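Side-chain contacts in protein 1A (PDB 6C3R), which suppresses antiviral RNA silencing in insect cells by inactivating host AGO2 and by recruiting a cellular ubiquitin ligase complex that promotes its degradation: residues S3-A8 / F112-L117; C26-Q31 / G82-F87; P34-L39 / E61-I66. All coordinates share one frame; numbering follows the deposited sequence.

Contact 1: S3-A8 / F112-L117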
# COMPACT_ATOMS: atom_id res chain seq x y z
N SER A 3 -34.56 -4.45 0.52
CA SER A 3 -34.45 -5.02 1.87
C SER A 3 -34.82 -6.50 1.86
O SER A 3 -34.11 -7.34 2.42
CB SER A 3 -35.34 -4.28 2.87
OG SER A 3 -34.72 -3.07 3.30
N LEU A 4 -35.92 -6.83 1.20
CA LEU A 4 -36.41 -8.20 1.17
C LEU A 4 -35.37 -9.18 0.60
O LEU A 4 -35.13 -10.24 1.16
CB LEU A 4 -37.75 -8.27 0.41
CG LEU A 4 -38.61 -9.55 0.52
CD1 LEU A 4 -40.10 -9.24 0.43
CD2 LEU A 4 -38.23 -10.56 -0.54
N GLU A 5 -34.71 -8.80 -0.49
CA GLU A 5 -33.67 -9.64 -1.06
C GLU A 5 -32.37 -9.61 -0.24
O GLU A 5 -31.72 -10.64 -0.08
CB GLU A 5 -33.41 -9.25 -2.52
CG GLU A 5 -32.64 -10.32 -3.26
CD GLU A 5 -32.63 -10.16 -4.76
OE1 GLU A 5 -33.13 -9.14 -5.31
OE2 GLU A 5 -32.10 -11.08 -5.41
N GLU A 6 -32.00 -8.42 0.27
CA GLU A 6 -30.88 -8.24 1.19
C GLU A 6 -31.02 -9.07 2.48
O GLU A 6 -30.04 -9.61 2.99
CB GLU A 6 -30.71 -6.75 1.55
CG GLU A 6 -29.64 -6.45 2.61
CD GLU A 6 -29.21 -4.99 2.66
OE1 GLU A 6 -29.86 -4.13 2.02
OE2 GLU A 6 -28.21 -4.68 3.36
N LEU A 7 -32.25 -9.14 2.99
CA LEU A 7 -32.53 -9.87 4.23
C LEU A 7 -32.27 -11.37 4.10
O LEU A 7 -31.62 -11.95 4.97
CB LEU A 7 -33.98 -9.62 4.68
CG LEU A 7 -34.24 -8.31 5.43
CD1 LEU A 7 -35.73 -7.99 5.48
CD2 LEU A 7 -33.65 -8.33 6.83
N ALA A 8 -32.75 -11.98 3.02
CA ALA A 8 -32.53 -13.40 2.75
C ALA A 8 -31.05 -13.76 2.67
O ALA A 8 -30.62 -14.74 3.27
CB ALA A 8 -33.26 -13.83 1.48
N PHE A 112 -26.43 -11.03 -6.68
CA PHE A 112 -25.16 -11.53 -7.17
C PHE A 112 -24.51 -12.53 -6.21
O PHE A 112 -23.96 -13.56 -6.65
CB PHE A 112 -24.22 -10.35 -7.38
CG PHE A 112 -22.93 -10.72 -8.02
CD1 PHE A 112 -21.86 -11.14 -7.24
CD2 PHE A 112 -22.78 -10.64 -9.40
CE1 PHE A 112 -20.66 -11.48 -7.82
CE2 PHE A 112 -21.58 -10.98 -9.98
CZ PHE A 112 -20.52 -11.41 -9.19
N PHE A 113 -24.53 -12.19 -4.92
CA PHE A 113 -24.08 -13.08 -3.86
C PHE A 113 -24.78 -14.43 -3.89
O PHE A 113 -24.14 -15.45 -3.77
CB PHE A 113 -24.28 -12.44 -2.49
CG PHE A 113 -24.07 -13.39 -1.34
CD1 PHE A 113 -22.81 -13.93 -1.09
CD2 PHE A 113 -25.13 -13.77 -0.51
CE1 PHE A 113 -22.61 -14.80 -0.02
CE2 PHE A 113 -24.93 -14.63 0.56
CZ PHE A 113 -23.68 -15.16 0.80
N MET A 114 -26.09 -14.40 -4.11
CA MET A 114 -26.88 -15.61 -4.11
C MET A 114 -26.92 -16.35 -5.43
O MET A 114 -27.29 -17.51 -5.45
CB MET A 114 -28.29 -15.29 -3.62
CG MET A 114 -28.27 -14.81 -2.18
SD MET A 114 -29.88 -14.70 -1.42
CE MET A 114 -30.72 -13.56 -2.52
N ASP A 115 -26.52 -15.72 -6.53
CA ASP A 115 -26.17 -16.49 -7.74
C ASP A 115 -24.79 -17.14 -7.68
O ASP A 115 -24.46 -17.90 -8.58
CB ASP A 115 -26.30 -15.64 -9.00
CG ASP A 115 -27.74 -15.22 -9.29
OD1 ASP A 115 -28.65 -15.89 -8.80
OD2 ASP A 115 -27.97 -14.23 -10.02
N HIS A 116 -23.99 -16.87 -6.65
CA HIS A 116 -22.59 -17.31 -6.59
C HIS A 116 -22.16 -17.79 -5.19
O HIS A 116 -21.01 -17.60 -4.79
CB HIS A 116 -21.66 -16.20 -7.10
CG HIS A 116 -21.93 -15.78 -8.51
ND1 HIS A 116 -22.74 -14.70 -8.82
CD2 HIS A 116 -21.51 -16.28 -9.69
CE1 HIS A 116 -22.79 -14.56 -10.13
NE2 HIS A 116 -22.04 -15.50 -10.68
N LEU A 117 -23.05 -18.48 -4.50
CA LEU A 117 -22.79 -18.95 -3.13
C LEU A 117 -21.54 -19.82 -3.01
O LEU A 117 -20.70 -19.61 -2.14
CB LEU A 117 -24.00 -19.72 -2.61
CG LEU A 117 -25.27 -18.89 -2.43
CD1 LEU A 117 -26.46 -19.81 -2.26
CD2 LEU A 117 -25.17 -17.94 -1.24

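Contact 2: C26-Q31 / G82-F87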
# COMPACT_ATOMS: atom_id res chain seq x y z
N CYS A 26 -9.09 -9.41 2.75
CA CYS A 26 -10.20 -8.80 2.07
C CYS A 26 -11.49 -9.50 2.47
O CYS A 26 -11.53 -10.74 2.52
CB CYS A 26 -10.02 -8.87 0.55
SG CYS A 26 -11.15 -7.80 -0.35
N THR A 27 -12.52 -8.71 2.73
CA THR A 27 -13.85 -9.22 3.04
C THR A 27 -14.92 -8.57 2.13
O THR A 27 -14.76 -7.44 1.67
CB THR A 27 -14.18 -9.03 4.54
OG1 THR A 27 -15.42 -9.66 4.85
CG2 THR A 27 -14.28 -7.55 4.94
N PHE A 28 -16.00 -9.31 1.89
CA PHE A 28 -17.13 -8.81 1.10
C PHE A 28 -18.29 -8.50 2.04
O PHE A 28 -18.49 -9.22 3.02
CB PHE A 28 -17.64 -9.87 0.12
CG PHE A 28 -16.95 -9.88 -1.20
CD1 PHE A 28 -17.37 -9.02 -2.21
CD2 PHE A 28 -15.93 -10.78 -1.46
CE1 PHE A 28 -16.75 -9.04 -3.46
CE2 PHE A 28 -15.32 -10.81 -2.71
CZ PHE A 28 -15.73 -9.93 -3.70
N TYR A 29 -19.05 -7.46 1.72
CA TYR A 29 -20.33 -7.16 2.37
C TYR A 29 -21.38 -7.31 1.29
O TYR A 29 -21.06 -7.18 0.11
CB TYR A 29 -20.38 -5.73 2.90
CG TYR A 29 -19.58 -5.42 4.16
CD1 TYR A 29 -18.77 -6.36 4.79
CD2 TYR A 29 -19.63 -4.13 4.70
CE1 TYR A 29 -18.05 -6.05 5.93
CE2 TYR A 29 -18.90 -3.79 5.83
CZ TYR A 29 -18.12 -4.75 6.45
OH TYR A 29 -17.39 -4.42 7.57
N VAL A 30 -22.62 -7.58 1.70
CA VAL A 30 -23.73 -7.82 0.78
C VAL A 30 -24.89 -6.85 1.03
O VAL A 30 -25.71 -7.06 1.92
CB VAL A 30 -24.23 -9.27 0.89
CG1 VAL A 30 -25.42 -9.51 -0.02
CG2 VAL A 30 -23.11 -10.25 0.56
N GLN A 31 -24.97 -5.80 0.22
CA GLN A 31 -25.91 -4.72 0.45
C GLN A 31 -26.59 -4.28 -0.83
O GLN A 31 -25.97 -4.22 -1.90
CB GLN A 31 -25.16 -3.54 1.02
CG GLN A 31 -24.26 -3.87 2.19
CD GLN A 31 -23.52 -2.66 2.68
OE1 GLN A 31 -23.42 -1.67 1.97
NE2 GLN A 31 -23.00 -2.74 3.90
N GLY A 82 -11.73 -10.36 -12.82
CA GLY A 82 -10.55 -9.58 -13.14
C GLY A 82 -10.53 -8.24 -12.42
O GLY A 82 -9.47 -7.78 -12.03
N LEU A 83 -11.69 -7.61 -12.25
CA LEU A 83 -11.78 -6.37 -11.46
C LEU A 83 -11.42 -6.63 -10.01
O LEU A 83 -10.68 -5.89 -9.40
CB LEU A 83 -13.19 -5.77 -11.51
CG LEU A 83 -13.73 -5.16 -12.80
CD1 LEU A 83 -15.23 -4.94 -12.70
CD2 LEU A 83 -13.02 -3.86 -13.10
N VAL A 84 -11.94 -7.71 -9.45
CA VAL A 84 -11.56 -8.07 -8.09
C VAL A 84 -10.04 -8.26 -8.00
O VAL A 84 -9.42 -7.86 -7.04
CB VAL A 84 -12.32 -9.32 -7.61
CG1 VAL A 84 -11.85 -9.73 -6.23
CG2 VAL A 84 -13.81 -9.04 -7.58
N TRP A 85 -9.47 -8.91 -9.00
CA TRP A 85 -8.04 -9.17 -9.04
C TRP A 85 -7.22 -7.87 -9.06
O TRP A 85 -6.22 -7.75 -8.37
CB TRP A 85 -7.70 -10.07 -10.24
CG TRP A 85 -6.23 -10.23 -10.45
CD1 TRP A 85 -5.52 -9.86 -11.56
CD2 TRP A 85 -5.28 -10.76 -9.52
NE1 TRP A 85 -4.19 -10.12 -11.36
CE2 TRP A 85 -4.02 -10.68 -10.12
CE3 TRP A 85 -5.39 -11.29 -8.22
CZ2 TRP A 85 -2.85 -11.12 -9.48
CZ3 TRP A 85 -4.24 -11.73 -7.58
CH2 TRP A 85 -2.98 -11.64 -8.21
N LYS A 86 -7.66 -6.91 -9.86
CA LYS A 86 -7.06 -5.56 -9.86
C LYS A 86 -7.17 -4.82 -8.53
O LYS A 86 -6.26 -4.10 -8.15
CB LYS A 86 -7.67 -4.70 -10.92
CG LYS A 86 -7.19 -5.04 -12.31
CD LYS A 86 -8.18 -4.47 -13.30
CE LYS A 86 -7.66 -4.50 -14.72
NZ LYS A 86 -8.82 -4.37 -15.64
N PHE A 87 -8.31 -4.97 -7.86
CA PHE A 87 -8.49 -4.45 -6.51
C PHE A 87 -7.49 -5.11 -5.58
O PHE A 87 -6.74 -4.42 -4.91
CB PHE A 87 -9.92 -4.70 -6.00
CG PHE A 87 -10.18 -4.12 -4.65
CD1 PHE A 87 -9.93 -4.85 -3.50
CD2 PHE A 87 -10.68 -2.83 -4.52
CE1 PHE A 87 -10.15 -4.32 -2.23
CE2 PHE A 87 -10.92 -2.29 -3.26
CZ PHE A 87 -10.64 -3.04 -2.11

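Contact 3: P34-L39 / E61-I66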
# COMPACT_ATOMS: atom_id res chain seq x y z
N PRO A 34 -25.45 0.48 -1.04
CA PRO A 34 -24.30 0.81 -0.21
C PRO A 34 -24.00 2.29 -0.20
O PRO A 34 -24.27 2.98 -1.18
CB PRO A 34 -23.16 0.04 -0.86
CG PRO A 34 -23.56 -0.08 -2.28
CD PRO A 34 -25.05 -0.19 -2.29
N GLN A 35 -23.44 2.76 0.89
CA GLN A 35 -23.12 4.18 1.05
C GLN A 35 -21.69 4.40 0.58
O GLN A 35 -20.80 4.66 1.38
CB GLN A 35 -23.30 4.60 2.51
CG GLN A 35 -24.62 4.16 3.15
CD GLN A 35 -25.84 4.88 2.60
OE1 GLN A 35 -25.76 5.66 1.64
NE2 GLN A 35 -27.01 4.62 3.21
N LEU A 36 -21.48 4.28 -0.74
CA LEU A 36 -20.13 4.25 -1.31
C LEU A 36 -19.35 5.53 -1.14
O LEU A 36 -18.12 5.51 -1.21
CB LEU A 36 -20.18 3.92 -2.80
CG LEU A 36 -20.51 2.49 -3.18
CD1 LEU A 36 -20.66 2.38 -4.68
CD2 LEU A 36 -19.46 1.52 -2.67
N LEU A 37 -20.06 6.63 -0.94
CA LEU A 37 -19.43 7.92 -0.70
C LEU A 37 -18.84 7.98 0.71
O LEU A 37 -17.82 8.64 0.91
CB LEU A 37 -20.43 9.07 -0.96
CG LEU A 37 -19.92 10.20 -1.85
CD1 LEU A 37 -19.24 9.70 -3.12
CD2 LEU A 37 -21.07 11.13 -2.21
N ASP A 38 -19.43 7.26 1.66
CA ASP A 38 -18.84 7.11 3.01
C ASP A 38 -17.51 6.33 3.01
O ASP A 38 -16.72 6.43 3.97
CB ASP A 38 -19.80 6.42 3.99
CG ASP A 38 -21.11 7.18 4.18
OD1 ASP A 38 -21.22 8.36 3.75
OD2 ASP A 38 -22.04 6.58 4.77
N LEU A 39 -17.28 5.55 1.95
CA LEU A 39 -16.02 4.82 1.76
C LEU A 39 -14.97 5.54 0.89
O LEU A 39 -13.95 4.94 0.54
CB LEU A 39 -16.33 3.44 1.18
CG LEU A 39 -17.25 2.56 2.02
CD1 LEU A 39 -17.62 1.32 1.24
CD2 LEU A 39 -16.60 2.17 3.34
N GLU A 61 -12.47 3.52 -7.08
CA GLU A 61 -13.01 3.35 -8.44
C GLU A 61 -13.39 1.88 -8.68
O GLU A 61 -14.49 1.57 -9.18
CB GLU A 61 -11.95 3.82 -9.45
CG GLU A 61 -12.42 3.85 -10.89
CD GLU A 61 -11.28 3.88 -11.90
OE1 GLU A 61 -11.33 4.71 -12.84
OE2 GLU A 61 -10.33 3.06 -11.79
N LEU A 62 -12.48 0.99 -8.29
CA LEU A 62 -12.66 -0.44 -8.43
C LEU A 62 -13.72 -1.03 -7.50
O LEU A 62 -14.50 -1.89 -7.92
CB LEU A 62 -11.31 -1.15 -8.20
CG LEU A 62 -10.25 -0.98 -9.28
CD1 LEU A 62 -8.93 -1.57 -8.85
CD2 LEU A 62 -10.70 -1.61 -10.58
N ARG A 63 -13.76 -0.60 -6.24
CA ARG A 63 -14.84 -1.02 -5.35
C ARG A 63 -16.19 -0.65 -5.97
O ARG A 63 -17.14 -1.44 -5.91
CB ARG A 63 -14.71 -0.39 -3.96
CG ARG A 63 -15.80 -0.83 -2.98
CD ARG A 63 -15.79 -0.05 -1.67
NE ARG A 63 -14.53 -0.22 -0.95
CZ ARG A 63 -13.56 0.68 -0.80
NH1 ARG A 63 -13.64 1.92 -1.28
NH2 ARG A 63 -12.48 0.34 -0.12
N LYS A 64 -16.27 0.53 -6.57
CA LYS A 64 -17.50 1.02 -7.17
C LYS A 64 -17.93 0.14 -8.35
O LYS A 64 -19.07 -0.27 -8.46
CB LYS A 64 -17.31 2.46 -7.62
CG LYS A 64 -18.58 3.26 -7.73
CD LYS A 64 -18.29 4.64 -8.28
CE LYS A 64 -19.54 5.51 -8.34
NZ LYS A 64 -19.34 6.76 -9.14
N LEU A 65 -16.98 -0.17 -9.22
CA LEU A 65 -17.24 -1.01 -10.38
C LEU A 65 -17.60 -2.41 -9.98
O LEU A 65 -18.46 -3.00 -10.63
CB LEU A 65 -16.01 -1.06 -11.30
CG LEU A 65 -15.74 0.23 -12.07
CD1 LEU A 65 -14.31 0.24 -12.62
CD2 LEU A 65 -16.75 0.41 -13.19
N ILE A 66 -16.94 -2.93 -8.95
CA ILE A 66 -17.21 -4.27 -8.49
C ILE A 66 -18.63 -4.34 -7.97
O ILE A 66 -19.29 -5.36 -8.13
CB ILE A 66 -16.18 -4.74 -7.42
CG1 ILE A 66 -14.82 -5.02 -8.09
CG2 ILE A 66 -16.64 -5.98 -6.63
CD1 ILE A 66 -13.63 -4.91 -7.15

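Contact 1: S3-A8 / F112-L117
M114 carries most of this contact, reaching with its sulfur and methyl group to the flank of the helix that holds E5 and A8. Its chain bends at the last torsion (chi3 -58°), which turns CE toward the first turns of that helix. There M114 CE lies 3.8 Å from E5 CG and 3.9 Å from E5 O, so the methyl group meets both the aliphatic part of the glutamate and the backbone behind it. The E5 chain runs extended and at a slant past the methionine. A8 borders the pair, its carbonyl carbon C lying 4.4 Å from M114 SD. Helix 2-16 contains the BC-box, residues 3-12, which mediates assembly of the viral E3 ligase, and M114 belongs to the short helix 110-114 that packs against it; M114 also touches A9, one turn along from E5. The contact itself is apolar and has no hydrogen bond across it. The E5 carboxylate has its partner just beyond, in a salt bridge from OE2 to R111, and the same arginine pairs with D115. The turn after M114 is braced by H116, at the N-cap position of the next helix, whose ND1 donates to F112 O at 2.7 Å and 161°, with the acceptor near the imidazole plane. The same ND1 sits over the centre of the F112 ring, 3.8 Å above its plane.

Contact 2: C26-Q31 / G82-F87
With chi1 of -166° at C26 and -177° at F87, SG and CG each point opposite their own backbone nitrogen, and the thiol of the strand and the ring of the helix are thereby brought together. C26 SG comes to 4.1 Å from F87 CE1 and 5.2 Å from the ring centroid. The sulfur approaches obliquely, 66° off the ring normal, as a cysteine sulfur-aromatic contact. One helical turn back, V84 makes the second touch: its CG2 methyl meets the ring of F28 at the edge, near the ring plane, 4.4 Å from F28 CZ. Both pairs lie close to the centre of the chain, where helix 77-90 packs on the two-stranded parallel sheet of 26-30 and 104-108; the helix is part of the long connection between those strands. F87 also touches L106 of strand 104-108, so the helix meets both strands, while C26 and F28 pack on the same leucine from within the sheet. The F28 ring is further held by edge-to-face contacts with W123 and F120. On the helix side, F87 also packs on I66 and V84 on L136, the latter from helix 129-136, which carries R133, a residue involved in inhibiting stress granule formation.

Contact 3: P34-L39 / E61-I66
L36 and L39 of the loop pack against the aliphatic parts of R63 and K64 on the helix. L36 divides its branches between them: CD1 lies 3.8 Å from K64 CG, and CD2 lies 4.1 Å from R63 CD. Its side chain and that of R63 run antiparallel alongside each other, whereas it meets K64 at a slant. L39, three residues on, meets R63 nearly at a right angle and sets CD1 3.7 Å from R63 CD. The CD methylene of the arginine thus has one methyl of L36 and one of L39 against it. R63 leaves the helix with CG opposite its backbone nitrogen, runs straight for two bonds and then bends (chi3 -61°), so that its guanidinium passes beside L39. K64, extended throughout, carries its ammonium beyond the leucine it touches.

Polar approaches are few. R63 NH1 comes to 3.5 Å from L39 O, obliquely to the guanidinium plane, without making a hydrogen bond. The firm polar partner of R63 is elsewhere: NE donates to the backbone oxygen of L105, on strand 104-108, while NH2 has a long, weak ion pair with E59. The loop follows strand 26-30 and covers one flank of helix 53-70. Within it, an inverse gamma turn centred on Q35 leads into 36-38, which have helical backbone angles but no regular helical bonding. F49 of the second subunit packs on both L39 and R63, so the arginine lies where loop, helix, sheet strand and dimer partner come together.

Because loop and helix share no hydrogen bond, their pairing rests on methyl and methylene packing, and the bond from R63 NE to L105 O supplies the main polar hold on the arginine whose stem the leucines pack on.

In the fold
The three contacts grade from surface to core. Contact 1 lies at the periphery and joins the BC-box helix to a short helix late in the chain; contact 2 is fully buried near the centre, and contact 3 is intermediate, at the subunit interface. None uses a hydrogen bond across its segments, yet the chemistry changes with depth: thiol, aromatic rings and a valine at contact 2, against a methionine or leucines on the aliphatic stems of charged residues at contacts 1 and 3, where E5 and R63 find their polar partners outside the segments. Helices 53-70 and 77-90 connect contacts 2 and 3 through L62 and I66, which pack on 82-87. Contacts 1 and 2 meet where F113 and V30 touch, whereas contacts 1 and 3 do not.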